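PDB 1JX7: protein YchN from Escherichia coli, which is of unknown function but belongs to the DsrE/DsrF-like family and assembles into a homohexamer organised as a dimer of trimers. Local coordinates for residues S17-L22 and E57-Q62; A27-E32 and T69-P74; R38-S43 and A105-S110. All blocks are in the same frame, centred on the assembly; numbering follows the deposited sequence.

Interaction 1: residues S17-L22 and E57-Q62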
loop_
_atom_site.group_PDB
_atom_site.type_symbol
_atom_site.label_atom_id
_atom_site.label_comp_id
_atom_site.label_asym_id
_atom_site.label_seq_id
_atom_site.Cartn_x
_atom_site.Cartn_y
_atom_site.Cartn_z
ATOM N N SER A 17 -5.347 7.795 -3.816
ATOM C CA SER A 17 -6.726 7.367 -3.681
ATOM C C SER A 17 -7.640 8.424 -3.077
ATOM O O SER A 17 -8.733 8.654 -3.584
ATOM C CB SER A 17 -6.769 6.087 -2.840
ATOM O OG SER A 17 -5.928 6.205 -1.703
ATOM N N LEU A 18 -7.206 9.067 -2.003
ATOM C CA LEU A 18 -8.022 10.085 -1.359
ATOM C C LEU A 18 -8.251 11.239 -2.329
ATOM O O LEU A 18 -9.379 11.703 -2.508
ATOM C CB LEU A 18 -7.316 10.596 -0.110
ATOM C CG LEU A 18 -8.160 11.310 0.938
ATOM C CD1 LEU A 18 -7.219 12.012 1.907
ATOM C CD2 LEU A 18 -9.094 12.327 0.290
ATOM N N PHE A 19 -7.169 11.698 -2.952
ATOM C CA PHE A 19 -7.230 12.786 -3.910
ATOM C C PHE A 19 -8.218 12.443 -5.022
ATOM O O PHE A 19 -9.033 13.283 -5.416
ATOM C CB PHE A 19 -5.845 13.036 -4.511
ATOM C CG PHE A 19 -5.844 13.995 -5.676
ATOM C CD1 PHE A 19 -6.365 15.283 -5.538
ATOM C CD2 PHE A 19 -5.343 13.604 -6.911
ATOM C CE1 PHE A 19 -6.372 16.169 -6.617
ATOM C CE2 PHE A 19 -5.341 14.478 -7.990
ATOM C CZ PHE A 19 -5.866 15.759 -7.850
ATOM N N ASN A 20 -8.154 11.217 -5.525
ATOM C CA ASN A 20 -9.063 10.802 -6.585
ATOM C C ASN A 20 -10.524 10.781 -6.139
ATOM O O ASN A 20 -11.415 11.116 -6.915
ATOM C CB ASN A 20 -8.668 9.425 -7.133
ATOM C CG ASN A 20 -7.467 9.485 -8.050
ATOM O OD1 ASN A 20 -7.223 10.505 -8.704
ATOM N ND2 ASN A 20 -6.721 8.388 -8.120
ATOM N N SER A 21 -10.765 10.383 -4.894
ATOM C CA SER A 21 -12.109 10.314 -4.359
ATOM C C SER A 21 -12.762 11.670 -4.418
ATOM O O SER A 21 -13.896 11.792 -4.858
ATOM C CB SER A 21 -12.088 9.853 -2.912
ATOM O OG SER A 21 -11.944 8.457 -2.852
ATOM N N LEU A 22 -12.026 12.678 -3.972
ATOM C CA LEU A 22 -12.503 14.057 -3.945
ATOM C C LEU A 22 -12.670 14.643 -5.344
ATOM O O LEU A 22 -13.607 15.393 -5.611
ATOM C CB LEU A 22 -11.541 14.917 -3.126
ATOM C CG LEU A 22 -11.469 14.468 -1.664
ATOM C CD1 LEU A 22 -10.500 15.346 -0.891
ATOM C CD2 LEU A 22 -12.864 14.536 -1.057
ATOM N N GLU A 57 3.363 22.492 -2.888
ATOM C CA GLU A 57 3.379 21.676 -4.085
ATOM C C GLU A 57 2.081 21.688 -4.891
ATOM O O GLU A 57 1.528 22.742 -5.172
ATOM C CB GLU A 57 3.755 20.246 -3.707
ATOM C CG GLU A 57 4.167 19.372 -4.868
ATOM C CD GLU A 57 4.175 17.914 -4.482
ATOM O OE1 GLU A 57 4.945 17.551 -3.566
ATOM O OE2 GLU A 57 3.406 17.143 -5.090
ATOM N N GLY A 58 1.599 20.496 -5.232
ATOM C CA GLY A 58 0.418 20.329 -6.058
ATOM C C GLY A 58 -0.988 20.582 -5.549
ATOM O O GLY A 58 -1.371 21.719 -5.292
ATOM N N TYR A 59 -1.783 19.528 -5.430
ATOM C CA TYR A 59 -3.148 19.717 -4.984
ATOM C C TYR A 59 -3.303 20.046 -3.506
ATOM O O TYR A 59 -2.384 19.837 -2.699
ATOM C CB TYR A 59 -4.028 18.512 -5.376
ATOM C CG TYR A 59 -3.642 17.175 -4.782
ATOM C CD1 TYR A 59 -3.839 16.903 -3.429
ATOM C CD2 TYR A 59 -3.097 16.170 -5.585
ATOM C CE1 TYR A 59 -3.503 15.658 -2.894
ATOM C CE2 TYR A 59 -2.760 14.932 -5.067
ATOM C CZ TYR A 59 -2.962 14.681 -3.723
ATOM O OH TYR A 59 -2.620 13.450 -3.220
ATOM N N ASN A 60 -4.462 20.588 -3.161
ATOM C CA ASN A 60 -4.758 20.964 -1.796
ATOM C C ASN A 60 -6.078 20.344 -1.347
ATOM O O ASN A 60 -7.161 20.848 -1.646
ATOM C CB ASN A 60 -4.828 22.478 -1.673
ATOM C CG ASN A 60 -4.919 22.934 -0.245
ATOM O OD1 ASN A 60 -3.909 23.136 0.421
ATOM N ND2 ASN A 60 -6.143 23.076 0.248
ATOM N N ILE A 61 -5.964 19.239 -0.621
ATOM C CA ILE A 61 -7.101 18.505 -0.125
ATOM C C ILE A 61 -8.060 19.363 0.682
ATOM O O ILE A 61 -9.288 19.158 0.648
ATOM C CB ILE A 61 -6.593 17.319 0.661
ATOM C CG1 ILE A 61 -6.068 16.284 -0.339
ATOM C CG2 ILE A 61 -7.666 16.750 1.555
ATOM C CD1 ILE A 61 -5.040 15.352 0.224
ATOM N N GLN A 62 -7.521 20.347 1.390
ATOM C CA GLN A 62 -8.380 21.210 2.185
ATOM C C GLN A 62 -9.371 21.916 1.281
ATOM O O GLN A 62 -10.568 21.921 1.552
ATOM C CB GLN A 62 -7.538 22.237 2.918
ATOM C CG GLN A 62 -8.034 22.503 4.303
ATOM C CD GLN A 62 -7.830 23.925 4.727
ATOM O OE1 GLN A 62 -8.586 24.808 4.338
ATOM N NE2 GLN A 62 -6.794 24.165 5.522
HETATM O O HOH W 1 -4.352 12.059 -1.450
#

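Interaction 2: residues A27-E32 and T69-P74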
loop_
_atom_site.group_PDB
_atom_site.type_symbol
_atom_site.label_atom_id
_atom_site.label_comp_id
_atom_site.label_asym_id
_atom_site.label_seq_id
_atom_site.Cartn_x
_atom_site.Cartn_y
_atom_site.Cartn_z
ATOM N N ALA A 27 -16.678 16.157 -9.231
ATOM C CA ALA A 27 -17.120 15.915 -10.592
ATOM C C ALA A 27 -18.555 15.423 -10.637
ATOM O O ALA A 27 -19.322 15.816 -11.525
ATOM C CB ALA A 27 -16.213 14.903 -11.264
ATOM N N LEU A 28 -18.929 14.559 -9.702
ATOM C CA LEU A 28 -20.283 14.042 -9.680
ATOM C C LEU A 28 -21.269 15.180 -9.483
ATOM O O LEU A 28 -22.310 15.246 -10.138
ATOM C CB LEU A 28 -20.431 13.007 -8.567
ATOM C CG LEU A 28 -19.645 11.720 -8.876
ATOM C CD1 LEU A 28 -19.598 10.816 -7.665
ATOM C CD2 LEU A 28 -20.277 11.029 -10.075
ATOM N N ARG A 29 -20.918 16.090 -8.584
ATOM C CA ARG A 29 -21.766 17.237 -8.315
ATOM C C ARG A 29 -21.869 18.144 -9.537
ATOM O O ARG A 29 -22.963 18.599 -9.871
ATOM C CB ARG A 29 -21.234 18.030 -7.123
ATOM C CG ARG A 29 -22.051 17.846 -5.860
ATOM C CD ARG A 29 -23.544 17.935 -6.162
ATOM N NE ARG A 29 -24.369 17.870 -4.956
ATOM C CZ ARG A 29 -24.456 18.854 -4.076
ATOM N NH1 ARG A 29 -23.776 19.981 -4.257
ATOM N NH2 ARG A 29 -25.225 18.719 -3.000
ATOM N N GLU A 30 -20.748 18.408 -10.209
ATOM C CA GLU A 30 -20.778 19.272 -11.388
ATOM C C GLU A 30 -21.681 18.686 -12.480
ATOM O O GLU A 30 -22.168 19.412 -13.339
ATOM C CB GLU A 30 -19.370 19.482 -11.957
ATOM C CG GLU A 30 -18.392 20.134 -10.992
ATOM C CD GLU A 30 -17.143 20.655 -11.690
ATOM O OE1 GLU A 30 -16.611 19.938 -12.569
ATOM O OE2 GLU A 30 -16.687 21.772 -11.358
ATOM N N GLN A 31 -21.898 17.374 -12.442
ATOM C CA GLN A 31 -22.745 16.716 -13.423
ATOM C C GLN A 31 -24.185 16.892 -13.013
ATOM O O GLN A 31 -25.058 17.138 -13.857
ATOM C CB GLN A 31 -22.437 15.219 -13.482
ATOM C CG GLN A 31 -21.106 14.895 -14.102
ATOM C CD GLN A 31 -21.083 15.188 -15.577
ATOM O OE1 GLN A 31 -21.828 14.581 -16.352
ATOM N NE2 GLN A 31 -20.238 16.125 -15.983
ATOM N N GLU A 32 -24.447 16.737 -11.710
ATOM C CA GLU A 32 -25.795 16.871 -11.177
ATOM C C GLU A 32 -25.822 17.729 -9.919
ATOM O O GLU A 32 -25.731 17.231 -8.798
ATOM C CB GLU A 32 -26.410 15.496 -10.897
ATOM C CG GLU A 32 -26.863 14.782 -12.154
ATOM C CD GLU A 32 -27.796 13.621 -11.872
ATOM O OE1 GLU A 32 -27.309 12.496 -11.618
ATOM O OE2 GLU A 32 -29.026 13.839 -11.894
ATOM N N THR A 69 -18.036 20.976 0.800
ATOM C CA THR A 69 -18.878 21.365 1.919
ATOM C C THR A 69 -19.653 22.652 1.645
ATOM O O THR A 69 -20.726 22.860 2.217
ATOM C CB THR A 69 -18.079 21.512 3.256
ATOM O OG1 THR A 69 -17.238 22.673 3.215
ATOM C CG2 THR A 69 -17.241 20.269 3.514
ATOM N N ALA A 70 -19.139 23.510 0.765
ATOM C CA ALA A 70 -19.841 24.766 0.450
ATOM C C ALA A 70 -21.185 24.462 -0.227
ATOM O O ALA A 70 -22.141 25.241 -0.135
ATOM C CB ALA A 70 -18.982 25.635 -0.454
ATOM N N GLN A 71 -21.229 23.311 -0.902
ATOM C CA GLN A 71 -22.398 22.805 -1.608
ATOM C C GLN A 71 -23.288 22.002 -0.664
ATOM O O GLN A 71 -24.289 21.426 -1.089
ATOM C CB GLN A 71 -21.967 21.847 -2.718
ATOM C CG GLN A 71 -21.448 22.450 -3.979
ATOM C CD GLN A 71 -21.042 21.378 -4.953
ATOM O OE1 GLN A 71 -19.947 20.836 -4.883
ATOM N NE2 GLN A 71 -21.944 21.045 -5.866
ATOM N N ASN A 72 -22.904 21.917 0.601
ATOM C CA ASN A 72 -23.674 21.170 1.582
ATOM C C ASN A 72 -23.583 19.663 1.405
ATOM O O ASN A 72 -24.492 18.927 1.815
ATOM C CB ASN A 72 -25.139 21.605 1.556
ATOM C CG ASN A 72 -25.296 23.097 1.676
ATOM O OD1 ASN A 72 -24.790 23.706 2.627
ATOM N ND2 ASN A 72 -25.981 23.709 0.716
ATOM N N VAL A 73 -22.504 19.203 0.781
ATOM C CA VAL A 73 -22.280 17.775 0.610
ATOM C C VAL A 73 -21.731 17.369 1.972
ATOM O O VAL A 73 -20.678 17.861 2.393
ATOM C CB VAL A 73 -21.235 17.482 -0.479
ATOM C CG1 VAL A 73 -20.850 16.016 -0.457
ATOM C CG2 VAL A 73 -21.793 17.848 -1.831
ATOM N N PRO A 74 -22.435 16.483 2.691
ATOM C CA PRO A 74 -21.973 16.052 4.014
ATOM C C PRO A 74 -20.643 15.298 3.972
ATOM O O PRO A 74 -20.438 14.415 3.137
ATOM C CB PRO A 74 -23.113 15.176 4.524
ATOM C CG PRO A 74 -24.307 15.605 3.702
ATOM C CD PRO A 74 -23.710 15.828 2.344
#

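Interaction 3: residues R38-S43 and A105-S110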
loop_
_atom_site.group_PDB
_atom_site.type_symbol
_atom_site.label_atom_id
_atom_site.label_comp_id
_atom_site.label_asym_id
_atom_site.label_seq_id
_atom_site.Cartn_x
_atom_site.Cartn_y
_atom_site.Cartn_z
ATOM N N ARG A 38 -22.826 11.995 -0.319
ATOM C CA ARG A 38 -22.353 11.920 1.059
ATOM C C ARG A 38 -20.949 11.330 1.033
ATOM O O ARG A 38 -20.690 10.353 0.317
ATOM C CB ARG A 38 -23.263 11.028 1.888
ATOM C CG ARG A 38 -24.643 11.587 2.185
ATOM C CD ARG A 38 -25.411 10.529 2.937
ATOM N NE ARG A 38 -26.415 11.070 3.836
ATOM C CZ ARG A 38 -27.619 11.485 3.457
ATOM N NH1 ARG A 38 -27.964 11.423 2.181
ATOM N NH2 ARG A 38 -28.472 11.949 4.359
ATOM N N LEU A 39 -20.058 11.918 1.826
ATOM C CA LEU A 39 -18.660 11.498 1.912
ATOM C C LEU A 39 -18.289 11.030 3.302
ATOM O O LEU A 39 -18.423 11.771 4.268
ATOM C CB LEU A 39 -17.744 12.672 1.542
ATOM C CG LEU A 39 -16.751 12.581 0.375
ATOM C CD1 LEU A 39 -15.691 11.526 0.680
ATOM C CD2 LEU A 39 -17.505 12.266 -0.917
ATOM N N PHE A 40 -17.806 9.806 3.403
ATOM C CA PHE A 40 -17.393 9.287 4.690
ATOM C C PHE A 40 -15.899 9.042 4.609
ATOM O O PHE A 40 -15.414 8.585 3.578
ATOM C CB PHE A 40 -18.134 7.982 5.000
ATOM C CG PHE A 40 -18.019 7.563 6.439
ATOM C CD1 PHE A 40 -16.931 6.807 6.871
ATOM C CD2 PHE A 40 -18.958 7.989 7.369
ATOM C CE1 PHE A 40 -16.776 6.485 8.213
ATOM C CE2 PHE A 40 -18.816 7.669 8.712
ATOM C CZ PHE A 40 -17.723 6.915 9.141
ATOM N N LEU A 41 -15.170 9.353 5.669
ATOM C CA LEU A 41 -13.729 9.120 5.670
ATOM C C LEU A 41 -13.346 8.257 6.863
ATOM O O LEU A 41 -13.568 8.646 8.010
ATOM C CB LEU A 41 -12.963 10.443 5.736
ATOM C CG LEU A 41 -13.303 11.497 4.676
ATOM C CD1 LEU A 41 -12.342 12.678 4.801
ATOM C CD2 LEU A 41 -13.237 10.874 3.291
HETATM N N MSE A 42 -12.769 7.086 6.580
HETATM C CA MSE A 42 -12.345 6.155 7.623
HETATM C C MSE A 42 -10.833 6.184 7.806
HETATM O O MSE A 42 -10.118 6.866 7.085
HETATM C CB MSE A 42 -12.781 4.721 7.279
HETATM C CG MSE A 42 -14.285 4.506 7.230
HETATM SE SE MSE A 42 -14.741 2.785 7.085
HETATM C CE MSE A 42 -14.021 2.380 5.503
ATOM N N SER A 43 -10.368 5.420 8.794
ATOM C CA SER A 43 -8.974 5.290 9.086
ATOM C C SER A 43 -8.124 6.519 8.786
ATOM O O SER A 43 -8.468 7.620 9.225
ATOM C CB SER A 43 -8.391 4.093 8.360
ATOM O OG SER A 43 -8.428 4.291 6.960
ATOM N N ALA A 105 -22.845 2.657 8.278
ATOM C CA ALA A 105 -23.679 1.469 8.180
ATOM C C ALA A 105 -25.086 1.982 8.385
ATOM O O ALA A 105 -25.655 1.842 9.461
ATOM C CB ALA A 105 -23.320 0.487 9.274
ATOM N N GLN A 106 -25.632 2.594 7.341
ATOM C CA GLN A 106 -26.965 3.177 7.362
ATOM C C GLN A 106 -27.033 3.934 6.047
ATOM O O GLN A 106 -27.949 3.756 5.256
ATOM C CB GLN A 106 -27.099 4.142 8.541
ATOM C CG GLN A 106 -28.458 4.809 8.655
ATOM C CD GLN A 106 -28.474 5.919 9.694
ATOM O OE1 GLN A 106 -28.237 5.680 10.883
ATOM N NE2 GLN A 106 -28.747 7.149 9.251
ATOM N N TRP A 107 -26.032 4.790 5.838
ATOM C CA TRP A 107 -25.916 5.534 4.593
ATOM C C TRP A 107 -25.808 4.470 3.500
ATOM O O TRP A 107 -26.384 4.608 2.420
ATOM C CB TRP A 107 -24.636 6.351 4.591
ATOM C CG TRP A 107 -24.728 7.676 5.261
ATOM C CD1 TRP A 107 -25.752 8.148 6.025
ATOM C CD2 TRP A 107 -23.730 8.702 5.239
ATOM N NE1 TRP A 107 -25.449 9.399 6.497
ATOM C CE2 TRP A 107 -24.206 9.761 6.039
ATOM C CE3 TRP A 107 -22.467 8.817 4.652
ATOM C CZ2 TRP A 107 -23.479 10.933 6.239
ATOM C CZ3 TRP A 107 -21.730 9.982 4.856
ATOM C CH2 TRP A 107 -22.243 11.020 5.651
ATOM N N THR A 108 -25.059 3.414 3.810
ATOM C CA THR A 108 -24.825 2.297 2.903
ATOM C C THR A 108 -26.117 1.579 2.554
ATOM O O THR A 108 -26.382 1.270 1.396
ATOM C CB THR A 108 -23.876 1.261 3.536
ATOM O OG1 THR A 108 -22.597 1.852 3.774
ATOM C CG2 THR A 108 -23.711 0.083 2.621
ATOM N N LEU A 109 -26.918 1.303 3.581
ATOM C CA LEU A 109 -28.187 0.607 3.409
ATOM C C LEU A 109 -29.228 1.422 2.634
ATOM O O LEU A 109 -30.062 0.856 1.927
ATOM C CB LEU A 109 -28.743 0.206 4.777
ATOM C CG LEU A 109 -28.189 -1.099 5.369
ATOM C CD1 LEU A 109 -28.689 -1.266 6.799
ATOM C CD2 LEU A 109 -28.619 -2.280 4.516
ATOM N N SER A 110 -29.170 2.742 2.755
ATOM C CA SER A 110 -30.135 3.603 2.086
ATOM C C SER A 110 -29.547 4.363 0.899
ATOM O O SER A 110 -29.954 5.487 0.614
ATOM C CB SER A 110 -30.719 4.610 3.089
ATOM O OG SER A 110 -29.712 5.482 3.593
#

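Interaction 1: residues S17-L22 and E57-Q62
Phe19 and Tyr59 lie face against face in an offset stack, their ring centroids 3.7 Å apart and their planes within 4° of parallel. The offset sets Tyr59 CD2 over the middle of the Phe19 ring and Phe19 CD1 over the middle of the Tyr59 ring. Phe19 carries CG anti to the backbone N (chi1 171°), which lays the ring along Tyr59; its CB, too, sits over the Tyr59 face, 3.9 Å from the ring centroid, as a CH-pi contact. The stack joins the first turns of helix 17-31 to the lead-in of helix 61-70, two helices of the parallel alpha/beta fold, with Asn60 as N-cap of the second. Beyond the rings, Leu22 and Ile61 meet nearly at right angles, Leu22 CD1 lying 4.0 Å from Ile61 CG2, while Leu18 CD1 approaches Ile61 CD1 at 4.3 Å. Replacing Tyr59 with an alanine would probably leave one face of Phe19 without its stacking partner and take away the hydroxyl that holds a water. That water sits 2.8 Å from Tyr59 OH and accepts a weak bond from Phe19 N. Tyr13 also meets the Tyr59 ring, and Glu57 of a second subunit packs on it.

Interaction 2: residues A27-E32 and T69-P74
Arg29, on the last turns of helix 17-31, spans the gap to 69-74 and meets Gln71 first and Val73 second. The segment starts in the final turn of helix 61-70, where Thr69 O accepts the backbone N of Asn72 at 2.9 Å and so helps to curl the chain back. Gln71 follows, its side chain running past that of Arg29 in the opposite direction, with amide and guanidinium planes 73° apart. Arg29 NH1 lies 2.7 Å from the atom modelled as Gln71 NE2; the amide is probably turned over, and with its ends exchanged this approach may be a hydrogen bond. The backbone of Gln71 takes part as well: Arg29 NH2 gives Gln71 O a weak, fairly long hydrogen bond of 3.4 Å, with 151° at the hydrogen and the oxygen in the guanidinium plane. At Asn72 phi turns positive (72°), and the helix closes in a Schellman motif that sends the chain toward strand 75-78. Val73 then lays CG2 over a face of the guanidinium, 3.6 Å from Arg29 CZ, a rotation (CG2 anti to the carbonyl carbon) that turns this methyl to Arg29. The firmer anchor of Arg29 is NE, bonded to Leu35 O in the loop after its helix. The guanidinium is thus held chiefly by the Leu35 carbonyl, with a weaker bond to that of Gln71, and is not paired with an acid across this contact; its positive charge probably also suits the carbonyl-rich end of helix 61-70.

Interaction 3: residues R38-S43 and A105-S110
Trp107 of helix 101-107 packs against Arg38 and Phe40 of strand 36-41, the middle strand of the five-stranded parallel sheet in this alpha/beta fold. The helix belongs to the connection between the outermost strands, 96-99 and 113-116, and passes over the central strand on its way. Side chains alternate along that strand: Arg38 and Phe40 point at the helix, Leu39 to the other face. The chain of Arg38, extended from CG to NE, runs obliquely over one face of the indole. Its CD sits 3.5 Å from the centroid of the five-membered ring in a CH-pi contact, and its CB lies over the six-membered part, 3.5 Å from Trp107 CZ3. Farther out, Arg38 CZ stands 4.6 Å from the five-membered centroid, 23° off the ring normal. This is a cation-pi contact, but the guanidinium is tilted 70° from the indole plane and does not stack flat on it. Arg38 NE comes within 3.3 Å of Trp107 NE1; both are donors, and no bond joins them. The charge finds its salt bridge at Asp36, with Lys3 also close to Arg38 NH1. Leu39 O lies at the indole edge, 3.8 Å from Trp107 CZ3. Phe40 CB approaches the same carbon, at 4.1 Å. Phe40 also touches Lys76 and Cys78 of strand 75-78 and Leu104 of the helix. Beyond Trp107 the chain reaches a subunit boundary, where Leu109 O is bonded by Lys113 of a neighbouring subunit. Gln106 O accepts both Ser110 N and Ser110 OG, each at 3.0 Å, from opposite faces of its carbonyl plane.

Overall arrangement
Interactions 1 and 2 join the same two helices, 17-31 and 61-70, near their starts and near their ends; their centres are 16 Å apart and their nearest atoms about 5 Å. Interaction 3 attaches another helix to the central strand, on the opposite side of the chain's centre from interaction 1, with 20 Å between the two centres. Interactions 2 and 3 touch at the margin of the sheet: Pro74 O lies 2.8 Å from Leu39 N, a probable hydrogen bond from strand 36-41 to the residue just before strand 75-78. The hexamer links them again, since Asn20 of 17-22 bonds Ser43 of a neighbouring subunit, and Ala27 of 27-32 packs on Ala105 of that subunit.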